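Eukaryotic Translation Initiation 4E (Schistosoma mansoni, PDB 3HXI) binds the 7-methylguanosine cap of messenger RNA, probably to initiate translation, and is seen here in complex with a 4E-BP peptide. Local coordinates at residues 101-106 with 133-138; 53-58 with 62-67. All coordinates share one frame; numbering follows the deposited sequence.

Contact 1. Residues 101-106 with 133-138; sequences DELLML and SKLSVW. With GTG (7-methyl-guanosine-5'-triphosphate-5'-guanosine), chain C.
Lys134 NZ donates a hydrogen bond of 2.8 Å to O1B of the cap analogue GTG, on the middle phosphate of its triphosphate bridge. The lysine chain, bent at chi3 (-79°), carries its ammonium group out from the sheet to this oxygen; a long, flexible cation suits a polyphosphate, and Arg129 and Arg178 hydrogen-bond to the same ligand. Trp138 meets the cap base differently. Its indole is turned edge-on, in plane with the N7-methyl carbon C7X, which lies 3.8 Å from CZ2, so the benzo rim borders the methyl group that distinguishes a cap from plain guanosine.

The alternation of strand 134-139 sends Leu135 and Val137 to the other face, which helix 96-108 covers; the axes of helix segment 101-106 and strand segment 134-138 come within 10.5 Å and differ by 8° in direction. Leu103 bridges this interval from the helix side. With CG swung away from its own backbone N (chi1 -169°), it drops both methyls onto the sheet: CD1 rests 3.6 Å from Val137 CG2, and CD2 lies 3.8 Å from that same methyl and 3.9 Å from Leu135 CD2. Branched apolar residues suit this buried layer, which Leu159 and Ile155 of helix 145-159 extend. On the helix's outer side Asp101 and Glu102 form salt bridges with basic side chains of the bound peptide, while Met105 packs on an apolar one. A curved antiparallel sheet with cap on one face and helices on the other, their backs taking the regulatory peptide, is the eIF4E fold.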
ATOM      1  N   ASP A 101      -4.914   5.299   6.381  1.00 16.69           N
ATOM      2  CA  ASP A 101      -6.342   4.954   6.339  1.00 16.49           C
ATOM      3  C   ASP A 101      -7.001   5.262   4.985  1.00 15.45           C
ATOM      4  O   ASP A 101      -7.758   4.453   4.487  1.00 16.28           O
ATOM      5  CB  ASP A 101      -7.126   5.660   7.445  1.00 15.84           C
ATOM      6  CG  ASP A 101      -6.784   5.148   8.841  1.00 19.46           C
ATOM      7  OD1 ASP A 101      -6.095   4.101   8.971  1.00 21.16           O
ATOM      8  OD2 ASP A 101      -7.224   5.813   9.824  1.00 19.58           O
ATOM      9  N   GLU A 102      -6.714   6.424   4.398  1.00 15.43           N
ATOM     10  CA  GLU A 102      -7.287   6.773   3.091  1.00 14.72           C
ATOM     11  C   GLU A 102      -6.774   5.821   2.013  1.00 15.94           C
ATOM     12  O   GLU A 102      -7.526   5.401   1.105  1.00 16.15           O
ATOM     13  CB  GLU A 102      -6.921   8.210   2.696  1.00 14.54           C
ATOM     14  CG  GLU A 102      -7.590   9.290   3.559  1.00 16.74           C
ATOM     15  CD  GLU A 102      -9.113   9.174   3.570  1.00 19.40           C
ATOM     16  OE1 GLU A 102      -9.739   9.003   2.497  1.00 20.50           O
ATOM     17  OE2 GLU A 102      -9.683   9.300   4.662  1.00 23.67           O
ATOM     18  N   LEU A 103      -5.486   5.510   2.095  1.00 15.04           N
ATOM     19  CA  LEU A 103      -4.877   4.623   1.113  1.00 15.03           C
ATOM     20  C   LEU A 103      -5.526   3.240   1.166  1.00 15.43           C
ATOM     21  O   LEU A 103      -5.932   2.694   0.125  1.00 16.32           O
ATOM     22  CB  LEU A 103      -3.358   4.535   1.285  1.00 15.55           C
ATOM     23  CG  LEU A 103      -2.603   3.831   0.131  1.00 15.78           C
ATOM     24  CD1 LEU A 103      -2.816   4.575  -1.192  1.00 17.36           C
ATOM     25  CD2 LEU A 103      -1.123   3.664   0.443  1.00 17.09           C
ATOM     26  N   LEU A 104      -5.647   2.687   2.366  1.00 14.12           N
ATOM     27  CA  LEU A 104      -6.209   1.355   2.527  1.00 15.28           C
ATOM     28  C   LEU A 104      -7.691   1.309   2.165  1.00 15.52           C
ATOM     29  O   LEU A 104      -8.151   0.349   1.569  1.00 15.70           O
ATOM     30  CB  LEU A 104      -5.957   0.829   3.952  1.00 16.09           C
ATOM     31  CG  LEU A 104      -4.497   0.697   4.409  1.00 15.85           C
ATOM     32  CD1 LEU A 104      -4.469  -0.157   5.659  1.00 13.18           C
ATOM     33  CD2 LEU A 104      -3.529   0.145   3.319  1.00 18.38           C
ATOM     34  N   MET A 105      -8.428   2.376   2.488  1.00 16.37           N
ATOM     35  CA  MET A 105      -9.821   2.476   2.072  1.00 17.00           C
ATOM     36  C   MET A 105      -9.941   2.423   0.538  1.00 16.95           C
ATOM     37  O   MET A 105     -10.775   1.701  -0.001  1.00 16.74           O
ATOM     38  CB  MET A 105     -10.489   3.723   2.643  1.00 16.60           C
ATOM     39  CG  MET A 105     -10.933   3.555   4.106  1.00 15.23           C
ATOM     40  SD  MET A 105     -12.035   4.906   4.629  1.00 19.13           S
ATOM     41  CE  MET A 105     -10.941   6.321   4.541  1.00 19.27           C
ATOM     42  N   LEU A 106      -9.091   3.174  -0.152  1.00 16.29           N
ATOM     43  CA  LEU A 106      -9.087   3.196  -1.609  1.00 15.70           C
ATOM     44  C   LEU A 106      -8.825   1.783  -2.146  1.00 16.58           C
ATOM     45  O   LEU A 106      -9.512   1.326  -3.063  1.00 17.46           O
ATOM     46  CB  LEU A 106      -8.047   4.203  -2.117  1.00 15.61           C
ATOM     47  CG  LEU A 106      -7.675   4.198  -3.609  1.00 15.41           C
ATOM     48  CD1 LEU A 106      -8.886   4.395  -4.528  1.00 13.89           C
ATOM     49  CD2 LEU A 106      -6.582   5.228  -3.881  1.00 14.55           C
ATOM     50  N   SER A 133       9.332   9.519   6.035  1.00 19.80           N
ATOM     51  CA  SER A 133       8.561   8.282   5.923  1.00 18.84           C
ATOM     52  C   SER A 133       8.069   8.129   4.486  1.00 17.78           C
ATOM     53  O   SER A 133       8.127   9.079   3.694  1.00 15.25           O
ATOM     54  CB  SER A 133       7.390   8.283   6.937  1.00 18.85           C
ATOM     55  OG  SER A 133       7.860   8.305   8.293  1.00 18.26           O
ATOM     56  N   LYS A 134       7.644   6.912   4.136  1.00 17.59           N
ATOM     57  CA  LYS A 134       7.262   6.607   2.769  1.00 17.97           C
ATOM     58  C   LYS A 134       6.001   5.754   2.785  1.00 18.07           C
ATOM     59  O   LYS A 134       5.869   4.850   3.613  1.00 17.48           O
ATOM     60  CB  LYS A 134       8.378   5.837   2.061  1.00 18.06           C
ATOM     61  CG  LYS A 134       9.690   6.621   1.897  1.00 19.08           C
ATOM     62  CD  LYS A 134      10.772   5.730   1.350  1.00 18.53           C
ATOM     63  CE  LYS A 134      11.372   4.820   2.455  1.00 19.68           C
ATOM     64  NZ  LYS A 134      12.679   4.242   2.014  1.00 20.63           N
ATOM     65  N   LEU A 135       5.080   6.044   1.873  1.00 17.70           N
ATOM     66  CA  LEU A 135       3.961   5.139   1.607  1.00 18.30           C
ATOM     67  C   LEU A 135       4.119   4.709   0.160  1.00 18.20           C
ATOM     68  O   LEU A 135       4.556   5.510  -0.667  1.00 18.12           O
ATOM     69  CB  LEU A 135       2.613   5.841   1.776  1.00 17.66           C
ATOM     70  CG  LEU A 135       1.935   5.905   3.149  1.00 20.00           C
ATOM     71  CD1 LEU A 135       2.576   7.013   4.008  1.00 20.85           C
ATOM     72  CD2 LEU A 135       0.432   6.188   3.001  1.00 18.58           C
ATOM     73  N   SER A 136       3.742   3.477  -0.148  1.00 17.19           N
ATOM     74  CA  SER A 136       3.923   2.939  -1.494  1.00 17.33           C
ATOM     75  C   SER A 136       2.689   2.135  -1.854  1.00 17.67           C
ATOM     76  O   SER A 136       2.061   1.547  -0.982  1.00 17.08           O
ATOM     77  CB  SER A 136       5.128   1.998  -1.525  1.00 18.77           C
ATOM     78  OG  SER A 136       6.344   2.708  -1.450  1.00 23.98           O
ATOM     79  N   VAL A 137       2.368   2.089  -3.142  1.00 16.36           N
ATOM     80  CA  VAL A 137       1.402   1.132  -3.652  1.00 16.10           C
ATOM     81  C   VAL A 137       2.113   0.335  -4.734  1.00 15.95           C
ATOM     82  O   VAL A 137       2.626   0.905  -5.695  1.00 14.96           O
ATOM     83  CB  VAL A 137       0.174   1.808  -4.252  1.00 16.17           C
ATOM     84  CG1 VAL A 137      -0.688   0.782  -5.014  1.00 16.14           C
ATOM     85  CG2 VAL A 137      -0.623   2.518  -3.176  1.00 16.40           C
ATOM     86  N   TRP A 138       2.116  -0.981  -4.569  1.00 15.36           N
ATOM     87  CA  TRP A 138       2.780  -1.898  -5.486  1.00 16.16           C
ATOM     88  C   TRP A 138       1.781  -2.370  -6.536  1.00 16.94           C
ATOM     89  O   TRP A 138       0.651  -2.752  -6.188  1.00 16.99           O
ATOM     90  CB  TRP A 138       3.261  -3.099  -4.677  1.00 16.87           C
ATOM     91  CG  TRP A 138       4.491  -2.843  -3.834  1.00 17.02           C
ATOM     92  CD1 TRP A 138       4.867  -1.670  -3.217  1.00 18.14           C
ATOM     93  CD2 TRP A 138       5.491  -3.807  -3.508  1.00 19.22           C
ATOM     94  NE1 TRP A 138       6.047  -1.864  -2.520  1.00 17.90           N
ATOM     95  CE2 TRP A 138       6.453  -3.163  -2.696  1.00 17.74           C
ATOM     96  CE3 TRP A 138       5.660  -5.170  -3.818  1.00 18.90           C
ATOM     97  CZ2 TRP A 138       7.590  -3.830  -2.208  1.00 19.33           C
ATOM     98  CZ3 TRP A 138       6.781  -5.825  -3.340  1.00 19.03           C
ATOM     99  CH2 TRP A 138       7.727  -5.158  -2.521  1.00 19.25           C
TER
HETATM  100  PA  GTG C 501      13.699  -0.469   2.339  1.00 21.25           P
HETATM  101  O1A GTG C 501      13.356  -0.753   3.776  1.00 20.05           O
HETATM  102  O2A GTG C 501      12.628  -0.286   1.284  1.00 23.21           O
HETATM  103  O3A GTG C 501      14.718   0.761   2.181  1.00 21.39           O
HETATM  104  PB  GTG C 501      15.167   1.852   3.248  1.00 22.28           P
HETATM  105  O1B GTG C 501      13.975   2.536   3.871  1.00 21.88           O
HETATM  106  O2B GTG C 501      16.229   2.688   2.540  1.00 20.60           O
HETATM  107  O3B GTG C 501      15.942   0.924   4.309  1.00 20.52           O
HETATM  108  N9A GTG C 501      14.218  -5.515   0.610  1.00 21.80           N
HETATM  109  C8A GTG C 501      13.193  -4.659   0.548  1.00 20.77           C
HETATM  110  N7A GTG C 501      12.171  -5.253  -0.106  1.00 20.35           N
HETATM  111  C7X GTG C 501      10.864  -4.597  -0.358  1.00 20.75           C
HETATM  112  C5A GTG C 501      12.574  -6.480  -0.447  1.00 20.56           C
HETATM  113  C6A GTG C 501      11.922  -7.512  -1.133  1.00 22.64           C
HETATM  114  O6A GTG C 501      10.749  -7.412  -1.563  1.00 20.99           O
HETATM  115  N1A GTG C 501      12.612  -8.659  -1.352  1.00 22.15           N
HETATM  116  C2A GTG C 501      13.894  -8.792  -0.883  1.00 22.57           C
HETATM  117  N2A GTG C 501      14.597  -9.922  -1.080  1.00 22.37           N
HETATM  118  N3A GTG C 501      14.515  -7.793  -0.217  1.00 21.59           N
HETATM  119  C4A GTG C 501      13.858  -6.642   0.010  1.00 21.15           C
HETATM  120  O5D GTG C 501      14.574  -1.695   1.849  1.00 21.02           O
HETATM  121  C5D GTG C 501      15.769  -2.016   2.555  1.00 20.59           C
HETATM  122  C4D GTG C 501      16.357  -3.287   1.985  1.00 21.64           C
HETATM  123  O4D GTG C 501      15.477  -4.363   2.282  1.00 20.99           O
HETATM  124  C3D GTG C 501      16.494  -3.283   0.476  1.00 23.31           C
HETATM  125  O3D GTG C 501      17.680  -2.608   0.065  1.00 22.81           O
HETATM  126  C2D GTG C 501      16.516  -4.762   0.173  1.00 23.34           C
HETATM  127  O2D GTG C 501      17.831  -5.288   0.411  1.00 23.97           O
HETATM  128  C1D GTG C 501      15.555  -5.313   1.220  1.00 22.42           C
HETATM  129  PG  GTG C 501      16.497   1.355   5.754  1.00 21.25           P
HETATM  130  O1G GTG C 501      15.839   2.582   6.300  1.00 21.42           O
HETATM  131  O2G GTG C 501      18.013   1.269   5.719  1.00 22.85           O
HETATM  132  O5E GTG C 501      15.987   0.090   6.604  1.00 22.25           O
HETATM  133  C5E GTG C 501      14.603  -0.054   6.916  1.00 20.85           C
HETATM  134  C4E GTG C 501      14.398  -1.265   7.802  1.00 22.56           C
HETATM  135  O4E GTG C 501      14.778  -2.437   7.076  1.00 21.11           O
HETATM  136  C3E GTG C 501      15.273  -1.247   9.043  1.00 23.30           C
HETATM  137  O3E GTG C 501      14.582  -2.002  10.052  1.00 24.31           O
HETATM  138  C2E GTG C 501      16.517  -2.026   8.640  1.00 22.62           C
HETATM  139  O2E GTG C 501      17.190  -2.626   9.759  1.00 22.59           O
HETATM  140  C1E GTG C 501      15.892  -3.075   7.730  1.00 24.52           C
HETATM  141  N9B GTG C 501      16.737  -3.637   6.658  1.00 24.29           N
HETATM  142  C8B GTG C 501      17.228  -2.668   5.707  1.00 26.24           C
HETATM  143  N7B GTG C 501      17.957  -3.531   4.783  1.00 26.72           N
HETATM  144  C5B GTG C 501      17.815  -4.825   5.201  1.00 26.85           C
HETATM  145  C6B GTG C 501      18.303  -6.115   4.681  1.00 27.70           C
HETATM  146  O6B GTG C 501      19.001  -6.099   3.631  1.00 26.90           O
HETATM  147  N1B GTG C 501      17.989  -7.247   5.373  1.00 26.77           N
HETATM  148  C2B GTG C 501      17.224  -7.214   6.518  1.00 27.23           C
HETATM  149  N2B GTG C 501      16.912  -8.351   7.189  1.00 26.10           N
HETATM  150  N3B GTG C 501      16.742  -6.062   7.044  1.00 26.54           N
HETATM  151  C4B GTG C 501      16.999  -4.891   6.426  1.00 25.36           C

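Contact 2. Residues 53-58 with 62-67; sequences VRPREI and KDLYMF
Ile58 CG1 and Leu64 CG both lie opposite their own carbonyl carbons (chi1 -48° and -50°), and nearly straight second torsions then carry the methyls CD1 of each residue toward one another, tip to tip. They meet at 3.3 Å, a close fit for two methyl carbons. Ile58 CD1 also sits 3.6 Å from Leu64 CG, reaching into the fork of the leucine.

The beta-branch gives Ile58 a second arm. Its CG2 touches the aliphatic chain of Lys62, 3.7 Å from CG, the two side chains crossing at about a right angle, and covers Lys62 O at 3.4 Å. That buried carbonyl has no hydrogen-bonding partner in the model. Its chain fully stretched, the lysine runs on to Val53, whose CG1 lies 3.8 Å from Lys62 CE; its methylenes thus serve as apolar surface while the partly exposed residue keeps its charge at the end.

Pro55 adds its ring carbon CG 4.4 Å from Leu64 CD1, at the turn where Glu57 N bonds to Arg54 O. The turn follows helix 42-50 and leads into strand 63-68, with Phe126 of strand 121-127 touching Pro55, Ile58 and Leu64, Trp100 of helix 96-108 against Pro55 and Leu64, and Tyr18 and Leu20 of strand 11-21 also in contact with Leu64.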
ATOM      1  N   VAL A  53      -0.883  -1.511  15.602  1.00 24.14           N
ATOM      2  CA  VAL A  53      -0.317  -0.201  15.911  1.00 23.21           C
ATOM      3  C   VAL A  53      -0.716   0.856  14.852  1.00 23.28           C
ATOM      4  O   VAL A  53      -0.750   0.550  13.646  1.00 22.79           O
ATOM      5  CB  VAL A  53       1.216  -0.328  16.109  1.00 23.70           C
ATOM      6  CG1 VAL A  53       1.903  -0.879  14.834  1.00 25.66           C
ATOM      7  CG2 VAL A  53       1.848   0.996  16.606  1.00 24.68           C
ATOM      8  N   ARG A  54      -1.062   2.071  15.297  1.00 22.02           N
ATOM      9  CA  ARG A  54      -1.347   3.187  14.372  1.00 22.30           C
ATOM     10  C   ARG A  54      -0.060   3.696  13.719  1.00 22.33           C
ATOM     11  O   ARG A  54       0.974   3.728  14.379  1.00 22.91           O
ATOM     12  CB  ARG A  54      -2.045   4.352  15.084  1.00 22.76           C
ATOM     13  CG  ARG A  54      -3.391   4.033  15.707  1.00 23.10           C
ATOM     14  CD  ARG A  54      -4.518   4.383  14.751  1.00 22.55           C
ATOM     15  NE  ARG A  54      -4.514   3.525  13.563  1.00 19.65           N
ATOM     16  CZ  ARG A  54      -4.973   3.919  12.375  1.00 18.59           C
ATOM     17  NH1 ARG A  54      -4.950   3.098  11.342  1.00 18.68           N
ATOM     18  NH2 ARG A  54      -5.453   5.143  12.225  1.00 18.87           N
ATOM     19  N   PRO A  55      -0.112   4.092  12.421  1.00 21.85           N
ATOM     20  CA  PRO A  55       1.099   4.657  11.805  1.00 21.41           C
ATOM     21  C   PRO A  55       1.809   5.743  12.639  1.00 21.57           C
ATOM     22  O   PRO A  55       3.043   5.792  12.659  1.00 21.17           O
ATOM     23  CB  PRO A  55       0.588   5.226  10.477  1.00 22.45           C
ATOM     24  CG  PRO A  55      -0.575   4.348  10.129  1.00 21.10           C
ATOM     25  CD  PRO A  55      -1.230   4.006  11.459  1.00 22.01           C
ATOM     26  N   ARG A  56       1.060   6.598  13.333  1.00 22.08           N
ATOM     27  CA  ARG A  56       1.708   7.688  14.060  1.00 22.94           C
ATOM     28  C   ARG A  56       2.448   7.210  15.306  1.00 24.95           C
ATOM     29  O   ARG A  56       3.309   7.920  15.821  1.00 25.18           O
ATOM     30  CB  ARG A  56       0.709   8.802  14.380  1.00 23.36           C
ATOM     31  N   GLU A  57       2.147   5.991  15.756  1.00 25.51           N
ATOM     32  CA  GLU A  57       2.765   5.424  16.975  1.00 27.45           C
ATOM     33  C   GLU A  57       3.942   4.472  16.706  1.00 28.76           C
ATOM     34  O   GLU A  57       4.735   4.188  17.622  1.00 29.17           O
ATOM     35  CB  GLU A  57       1.697   4.722  17.822  1.00 27.73           C
ATOM     36  N   ILE A  58       4.059   3.987  15.465  1.00 28.68           N
ATOM     37  CA  ILE A  58       5.051   2.967  15.096  1.00 30.77           C
ATOM     38  C   ILE A  58       6.474   3.465  15.242  1.00 31.61           C
ATOM     39  O   ILE A  58       6.759   4.636  14.977  1.00 32.90           O
ATOM     40  CB  ILE A  58       4.878   2.457  13.635  1.00 30.89           C
ATOM     41  CG1 ILE A  58       3.426   2.113  13.345  1.00 32.44           C
ATOM     42  CG2 ILE A  58       5.710   1.192  13.386  1.00 30.76           C
ATOM     43  CD1 ILE A  58       3.208   1.648  11.925  1.00 34.79           C
ATOM     44  N   LYS A  62      10.037  -0.114  11.398  1.00 26.78           N
ATOM     45  CA  LYS A  62       9.018  -1.179  11.514  1.00 25.26           C
ATOM     46  C   LYS A  62       7.915  -0.845  10.526  1.00 23.69           C
ATOM     47  O   LYS A  62       7.330   0.227  10.605  1.00 23.55           O
ATOM     48  CB  LYS A  62       8.438  -1.259  12.923  1.00 25.41           C
ATOM     49  CG  LYS A  62       7.177  -2.160  13.036  1.00 26.64           C
ATOM     50  CD  LYS A  62       6.761  -2.397  14.494  1.00 27.68           C
ATOM     51  CE  LYS A  62       5.261  -2.695  14.604  1.00 30.41           C
ATOM     52  NZ  LYS A  62       4.917  -3.317  15.924  1.00 33.68           N
ATOM     53  N   ASP A  63       7.657  -1.738   9.582  1.00 21.00           N
ATOM     54  CA  ASP A  63       6.837  -1.386   8.435  1.00 19.67           C
ATOM     55  C   ASP A  63       5.535  -2.188   8.414  1.00 19.89           C
ATOM     56  O   ASP A  63       5.458  -3.263   9.003  1.00 20.46           O
ATOM     57  CB  ASP A  63       7.623  -1.602   7.127  1.00 19.26           C
ATOM     58  CG  ASP A  63       8.896  -0.749   7.038  1.00 18.84           C
ATOM     59  OD1 ASP A  63       9.049   0.173   7.841  1.00 20.43           O
ATOM     60  OD2 ASP A  63       9.752  -0.995   6.148  1.00 19.51           O
ATOM     61  N   LEU A  64       4.533  -1.653   7.721  1.00 19.49           N
ATOM     62  CA  LEU A  64       3.233  -2.288   7.550  1.00 18.84           C
ATOM     63  C   LEU A  64       3.028  -2.581   6.063  1.00 19.22           C
ATOM     64  O   LEU A  64       3.257  -1.705   5.216  1.00 17.53           O
ATOM     65  CB  LEU A  64       2.122  -1.357   8.028  1.00 18.56           C
ATOM     66  CG  LEU A  64       2.280  -0.720   9.410  1.00 20.45           C
ATOM     67  CD1 LEU A  64       1.151   0.313   9.645  1.00 20.28           C
ATOM     68  CD2 LEU A  64       2.294  -1.804  10.486  1.00 19.64           C
ATOM     69  N   TYR A  65       2.609  -3.811   5.766  1.00 18.44           N
ATOM     70  CA  TYR A  65       2.346  -4.258   4.388  1.00 17.35           C
ATOM     71  C   TYR A  65       0.927  -4.791   4.303  1.00 18.25           C
ATOM     72  O   TYR A  65       0.546  -5.652   5.116  1.00 17.80           O
ATOM     73  CB  TYR A  65       3.309  -5.400   4.002  1.00 18.48           C
ATOM     74  CG  TYR A  65       4.740  -4.977   3.690  1.00 16.26           C
ATOM     75  CD1 TYR A  65       5.199  -4.941   2.359  1.00 16.78           C
ATOM     76  CD2 TYR A  65       5.631  -4.611   4.716  1.00 18.91           C
ATOM     77  CE1 TYR A  65       6.504  -4.547   2.057  1.00 18.91           C
ATOM     78  CE2 TYR A  65       6.942  -4.217   4.426  1.00 15.97           C
ATOM     79  CZ  TYR A  65       7.371  -4.190   3.088  1.00 18.28           C
ATOM     80  OH  TYR A  65       8.659  -3.786   2.761  1.00 19.35           O
ATOM     81  N   MET A  66       0.151  -4.314   3.328  1.00 16.50           N
ATOM     82  CA  MET A  66      -1.179  -4.894   3.082  1.00 18.49           C
ATOM     83  C   MET A  66      -1.298  -5.322   1.625  1.00 17.51           C
ATOM     84  O   MET A  66      -1.246  -4.474   0.720  1.00 16.87           O
ATOM     85  CB  MET A  66      -2.320  -3.942   3.451  1.00 17.24           C
ATOM     86  CG  MET A  66      -3.717  -4.589   3.267  1.00 22.30           C
ATOM     87  SD  MET A  66      -5.113  -3.446   3.258  1.00 21.87           S
ATOM     88  CE  MET A  66      -4.948  -2.735   1.612  1.00 22.62           C
ATOM     89  N   PHE A  67      -1.434  -6.634   1.411  1.00 16.86           N
ATOM     90  CA  PHE A  67      -1.411  -7.226   0.073  1.00 17.41           C
ATOM     91  C   PHE A  67      -2.590  -8.165  -0.178  1.00 17.89           C
ATOM     92  O   PHE A  67      -3.049  -8.830   0.746  1.00 17.09           O
ATOM     93  CB  PHE A  67      -0.081  -7.979  -0.130  1.00 18.17           C
ATOM     94  CG  PHE A  67       1.042  -7.075  -0.582  1.00 16.62           C
ATOM     95  CD1 PHE A  67       1.532  -7.143  -1.883  1.00 15.85           C
ATOM     96  CD2 PHE A  67       1.571  -6.120   0.286  1.00 15.22           C
ATOM     97  CE1 PHE A  67       2.557  -6.262  -2.324  1.00 17.40           C
ATOM     98  CE2 PHE A  67       2.594  -5.236  -0.144  1.00 14.06           C
ATOM     99  CZ  PHE A  67       3.079  -5.315  -1.447  1.00 16.64           C
TER

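Overall arrangement
Both contacts pack against the helix-covered face of one sheet, their centres about 10 Å apart, and strand 121-127 runs between strands 63-68 and 134-139. A salt bridge joins them directly: Asp101 OD1 of contact 1 takes Arg54 NH1 of contact 2 at 2.8 Å, tying the loop to helix 96-108. Further along the helix, Leu104 CD2 meets Met66 CE at 3.6 Å. On the cap-binding face, Trp138 CE3 lies 3.5 Å from Phe67 CZ, in an edge-to-face pairing. The two contacts share the pocket too: Lys134 and Trp138 come from contact 1, Tyr65 from segment 62-67 of contact 2, while the nearest atoms of the Lys62 side chain and the ligand are about 7 Å apart.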